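Pilin (Streptococcus pyogenes serotype M1, PDB 3GLD) builds the shaft of the streptococcal pilus as its major subunit, stacking head to tail through intermolecular isopeptide bonds for adhesion to host cells, aggregation and biofilm formation. Local coordinates at residues V259-G264 / K282-T287; G238-V243 / Q276-D281. The protein carries 2 engineered substitutions. All coordinates share one frame; numbering follows the deposited sequence.

How the interactions relate
Both interactions lie in the C-terminal part of the pilin, within residues 160-292, with centres about 11 Å apart. Along the chain their segments alternate: 238-243, 259-264, 276-281, 282-287. Interaction 1 pairs strands 254-261 and 284-291 in one sheet. Interaction 2 pairs strands 240-245 and 277-278 at the edge of the facing four-stranded sheet. The chain therefore passes from one sheet to the other three times. The two contacts meet between the sheets, where Met284 CG lies 3.2 Å from Tyr241 OH and Ile286 packs against the Tyr241 ring. Strands 240-245 and 284-291 also carry Glu245 and Asn290 of the Lys166-Asn290 isopeptide site.

Interaction 1: residues V259-G264 / K282-T287; sequences VSPQDG and KDMTIT
Strands 254-261 and 284-291 pair here as antiparallel neighbours, at the end where 254-261 runs into a type I turn, Pro261 to Gly264. Ser260 and Thr285 form the hydrogen-bonded pair. Ser260 N reaches Thr285 O at 2.9 Å in the carbonyl plane, while Thr285 N meets Ser260 O from above its plane. Gln262 N adds a third bond to Asp283 O, 3.0 Å long and nearly along the C=O axis. Val259, Pro261, Met284 and Ile286 share one face of the sheet. Met284 has CG anti to its backbone N (chi1 172°), then bends twice. This brings its SD to 3.5 Å from Pro261 N and its CE to 3.6 Å from Val259 CG1. Its chain runs beside the proline ring. Beyond the pairing, two waters link Gln262 OE1 to Asp283, one to the backbone N and one to OD2; Asp283 OD1 bonds Thr161. Asp263 crosses Lys282 at about a right angle. Asp263 OD2 lies 3.0 Å from Lys282 CE but 4.3 Å from Lys282 NZ, too far for a salt bridge; NZ turns to Asp281 OD1. On its other side, strand 284-291 pairs with strand 151-169. This is antiparallel pairing in one sheet of a beta sandwich.

Interaction 2: residues G238-V243 / Q276-D281; sequences GVDYVV and QETSTD
Tyr241 lays one face of its ring over the CB of Glu277, which sits 3.8 Å from the ring centroid and is displaced toward the hydroxyl end. This is a CH-pi contact. CG of Tyr241 stands between its backbone N and carbonyl carbon (chi1 66°), and the ring lies alongside the glutamate chain. The Glu277 carboxylate makes a salt bridge with Lys267 through OE2, and the Tyr241 ring is buried between the sheets by Leu162 and strand 284-291. Tyr241 and Glu277 also make the hydrogen-bonded backbone pair. Tyr241 N meets Glu277 O at 2.7 Å in the carbonyl plane, and Glu277 N meets Tyr241 O nearly along the C=O axis.

Asp240 and Thr278 lie side by side on the other face of the sheet. Thr278 OG1 donates to Asp240 OD1 over 2.6 Å, coming from above the carboxylate plane. Asp240 OD2 takes a weak bond from Gln276 NE2, and Gln276 OE1 bonds Lys186. Both Asp240 oxygens have a partner, but the Thr278 bond is the firmer.

Past the paired strands, Gly238 and Val239 both face Ser279, as in a G1 beta bulge. Ser279 N bonds Val239 O at 2.8 Å, and Ser279 O accepts Gly238 N from above the carbonyl plane. Its OG sits between backbone N and carbonyl carbon (chi1 67°), accepts Val239 N at 3.0 Å and bonds Pro236 O, so backbone groups hold the buried hydroxyl. A short edge strand against strand 240-245, with a core aromatic inside and polar pairs outside, completes one sheet of a beta sandwich.

Interaction 1: residues V259-G264 / K282-T287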
# COMPACT_ATOMS: atom_id res chain seq x y z
N VAL A 259 -26.29 -0.42 -6.22
CA VAL A 259 -24.87 -0.66 -5.94
C VAL A 259 -24.08 -0.48 -7.22
O VAL A 259 -24.14 -1.30 -8.12
CB VAL A 259 -24.63 -2.08 -5.37
CG1 VAL A 259 -23.14 -2.30 -5.06
CG2 VAL A 259 -25.47 -2.32 -4.11
N SER A 260 -23.33 0.61 -7.31
CA SER A 260 -22.75 1.01 -8.58
C SER A 260 -21.25 1.30 -8.48
O SER A 260 -20.88 2.43 -8.16
CB SER A 260 -23.50 2.24 -9.11
OG SER A 260 -22.93 2.71 -10.30
N PRO A 261 -20.39 0.28 -8.76
CA PRO A 261 -18.94 0.52 -8.86
C PRO A 261 -18.61 1.19 -10.18
O PRO A 261 -19.21 0.85 -11.21
CB PRO A 261 -18.33 -0.90 -8.81
CG PRO A 261 -19.42 -1.83 -9.16
CD PRO A 261 -20.72 -1.16 -8.76
N GLN A 262 -17.67 2.12 -10.15
CA GLN A 262 -17.40 2.98 -11.32
C GLN A 262 -17.32 2.32 -12.73
O GLN A 262 -18.01 2.76 -13.69
CB GLN A 262 -16.17 3.84 -11.06
CG GLN A 262 -15.92 4.83 -12.18
CD GLN A 262 -14.77 5.74 -11.89
OE1 GLN A 262 -14.52 6.10 -10.74
NE2 GLN A 262 -14.07 6.15 -12.94
N ASP A 263 -16.51 1.27 -12.89
CA ASP A 263 -16.41 0.60 -14.21
C ASP A 263 -17.04 -0.80 -14.17
O ASP A 263 -16.58 -1.71 -14.86
CB ASP A 263 -14.94 0.45 -14.65
CG ASP A 263 -14.23 1.78 -14.87
OD1 ASP A 263 -14.67 2.58 -15.72
OD2 ASP A 263 -13.21 2.02 -14.19
N GLY A 264 -18.09 -0.97 -13.38
CA GLY A 264 -18.55 -2.32 -13.09
C GLY A 264 -20.03 -2.54 -13.28
O GLY A 264 -20.77 -1.68 -13.78
N LYS A 282 -11.89 0.45 -7.60
CA LYS A 282 -12.88 1.33 -8.21
C LYS A 282 -13.75 2.02 -7.14
O LYS A 282 -14.24 1.37 -6.22
CB LYS A 282 -13.79 0.53 -9.12
CG LYS A 282 -13.06 -0.24 -10.24
CD LYS A 282 -12.53 0.71 -11.30
CE LYS A 282 -11.93 -0.04 -12.50
NZ LYS A 282 -10.73 -0.82 -12.12
N ASP A 283 -13.96 3.33 -7.30
CA ASP A 283 -14.83 4.11 -6.41
C ASP A 283 -16.25 3.52 -6.45
O ASP A 283 -16.77 3.20 -7.53
CB ASP A 283 -14.87 5.57 -6.86
CG ASP A 283 -13.61 6.35 -6.50
OD1 ASP A 283 -13.01 6.10 -5.43
OD2 ASP A 283 -13.28 7.29 -7.26
N MET A 284 -16.85 3.34 -5.28
CA MET A 284 -18.17 2.72 -5.20
C MET A 284 -19.22 3.75 -4.83
O MET A 284 -19.03 4.49 -3.88
CB MET A 284 -18.15 1.60 -4.15
CG MET A 284 -19.56 1.02 -3.83
SD MET A 284 -20.33 0.22 -5.25
CE MET A 284 -19.64 -1.44 -5.13
N THR A 285 -20.36 3.76 -5.54
CA THR A 285 -21.47 4.61 -5.13
C THR A 285 -22.73 3.77 -4.91
O THR A 285 -23.16 3.04 -5.80
CB THR A 285 -21.76 5.72 -6.15
OG1 THR A 285 -20.59 6.50 -6.31
CG2 THR A 285 -22.88 6.65 -5.66
N ILE A 286 -23.30 3.90 -3.71
CA ILE A 286 -24.47 3.15 -3.31
C ILE A 286 -25.57 4.14 -2.94
O ILE A 286 -25.40 4.96 -2.03
CB ILE A 286 -24.18 2.22 -2.11
CG1 ILE A 286 -22.98 1.31 -2.44
CG2 ILE A 286 -25.43 1.43 -1.75
CD1 ILE A 286 -22.67 0.28 -1.38
N THR A 287 -26.68 4.04 -3.66
CA THR A 287 -27.81 4.95 -3.50
C THR A 287 -29.03 4.23 -2.92
O THR A 287 -29.51 3.24 -3.48
CB THR A 287 -28.17 5.56 -4.84
OG1 THR A 287 -26.97 6.06 -5.45
CG2 THR A 287 -29.23 6.71 -4.68
O HOH W 1 -12.72 4.64 -9.76
O HOH W 2 -14.47 8.15 -9.50

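Interaction 2: residues G238-V243 / Q276-D281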
# COMPACT_ATOMS: atom_id res chain seq x y z
N GLY A 238 -9.75 -4.32 -0.79
CA GLY A 238 -9.83 -5.65 -0.20
C GLY A 238 -10.61 -5.79 1.11
O GLY A 238 -10.56 -6.83 1.76
N VAL A 239 -11.37 -4.75 1.47
CA VAL A 239 -12.11 -4.74 2.73
C VAL A 239 -13.58 -5.04 2.51
O VAL A 239 -14.24 -4.41 1.66
CB VAL A 239 -11.94 -3.40 3.51
CG1 VAL A 239 -12.97 -3.28 4.66
CG2 VAL A 239 -10.52 -3.29 4.09
N ASP A 240 -14.10 -6.01 3.25
CA ASP A 240 -15.54 -6.31 3.19
C ASP A 240 -16.34 -5.28 3.96
O ASP A 240 -15.87 -4.73 4.96
CB ASP A 240 -15.84 -7.70 3.74
CG ASP A 240 -15.22 -8.79 2.91
OD1 ASP A 240 -14.58 -8.48 1.89
OD2 ASP A 240 -15.37 -9.97 3.28
N TYR A 241 -17.56 -5.03 3.49
CA TYR A 241 -18.43 -4.11 4.20
C TYR A 241 -19.91 -4.36 3.88
O TYR A 241 -20.24 -5.00 2.89
CB TYR A 241 -18.03 -2.64 3.92
CG TYR A 241 -18.24 -2.21 2.49
CD1 TYR A 241 -19.48 -1.71 2.07
CD2 TYR A 241 -17.20 -2.31 1.55
CE1 TYR A 241 -19.68 -1.32 0.74
CE2 TYR A 241 -17.39 -1.93 0.25
CZ TYR A 241 -18.63 -1.43 -0.16
OH TYR A 241 -18.81 -1.04 -1.46
N VAL A 242 -20.76 -3.86 4.77
CA VAL A 242 -22.21 -3.88 4.59
C VAL A 242 -22.71 -2.50 4.96
O VAL A 242 -22.29 -1.91 5.97
CB VAL A 242 -22.89 -4.91 5.53
CG1 VAL A 242 -24.39 -5.02 5.19
CG2 VAL A 242 -22.24 -6.28 5.44
N VAL A 243 -23.61 -1.97 4.13
CA VAL A 243 -24.37 -0.76 4.46
C VAL A 243 -25.85 -1.10 4.55
O VAL A 243 -26.41 -1.72 3.65
CB VAL A 243 -24.22 0.34 3.39
CG1 VAL A 243 -24.83 1.65 3.90
CG2 VAL A 243 -22.75 0.54 2.99
N GLN A 276 -22.86 -8.35 1.50
CA GLN A 276 -21.47 -8.09 1.85
C GLN A 276 -20.68 -7.76 0.58
O GLN A 276 -20.57 -8.57 -0.33
CB GLN A 276 -20.85 -9.28 2.60
CG GLN A 276 -19.45 -9.00 3.14
CD GLN A 276 -19.21 -9.63 4.50
OE1 GLN A 276 -19.86 -9.27 5.49
NE2 GLN A 276 -18.27 -10.55 4.56
N GLU A 277 -20.20 -6.53 0.50
CA GLU A 277 -19.40 -6.10 -0.63
C GLU A 277 -17.94 -6.18 -0.22
O GLU A 277 -17.63 -6.05 0.97
CB GLU A 277 -19.71 -4.65 -1.00
CG GLU A 277 -20.98 -4.43 -1.79
CD GLU A 277 -21.03 -5.21 -3.08
OE1 GLU A 277 -20.04 -5.21 -3.84
OE2 GLU A 277 -22.08 -5.82 -3.35
N THR A 278 -17.06 -6.38 -1.20
CA THR A 278 -15.61 -6.32 -1.02
C THR A 278 -15.05 -5.16 -1.84
O THR A 278 -15.29 -5.08 -3.04
CB THR A 278 -14.93 -7.63 -1.44
OG1 THR A 278 -15.39 -8.67 -0.57
CG2 THR A 278 -13.42 -7.53 -1.34
N SER A 279 -14.34 -4.26 -1.18
CA SER A 279 -13.87 -3.06 -1.87
C SER A 279 -12.79 -3.40 -2.89
O SER A 279 -11.94 -4.26 -2.64
CB SER A 279 -13.37 -2.02 -0.88
OG SER A 279 -12.21 -2.46 -0.22
N THR A 280 -12.86 -2.74 -4.05
CA THR A 280 -11.86 -2.89 -5.10
C THR A 280 -11.17 -1.55 -5.30
O THR A 280 -11.35 -0.63 -4.51
CB THR A 280 -12.49 -3.36 -6.44
OG1 THR A 280 -13.29 -2.30 -6.96
CG2 THR A 280 -13.35 -4.59 -6.23
N ASP A 281 -10.37 -1.43 -6.36
CA ASP A 281 -9.73 -0.16 -6.65
C ASP A 281 -10.67 0.87 -7.28
O ASP A 281 -10.30 2.02 -7.47
CB ASP A 281 -8.47 -0.38 -7.51
CG ASP A 281 -8.79 -0.93 -8.89
OD1 ASP A 281 -9.85 -1.57 -9.09
OD2 ASP A 281 -7.96 -0.73 -9.79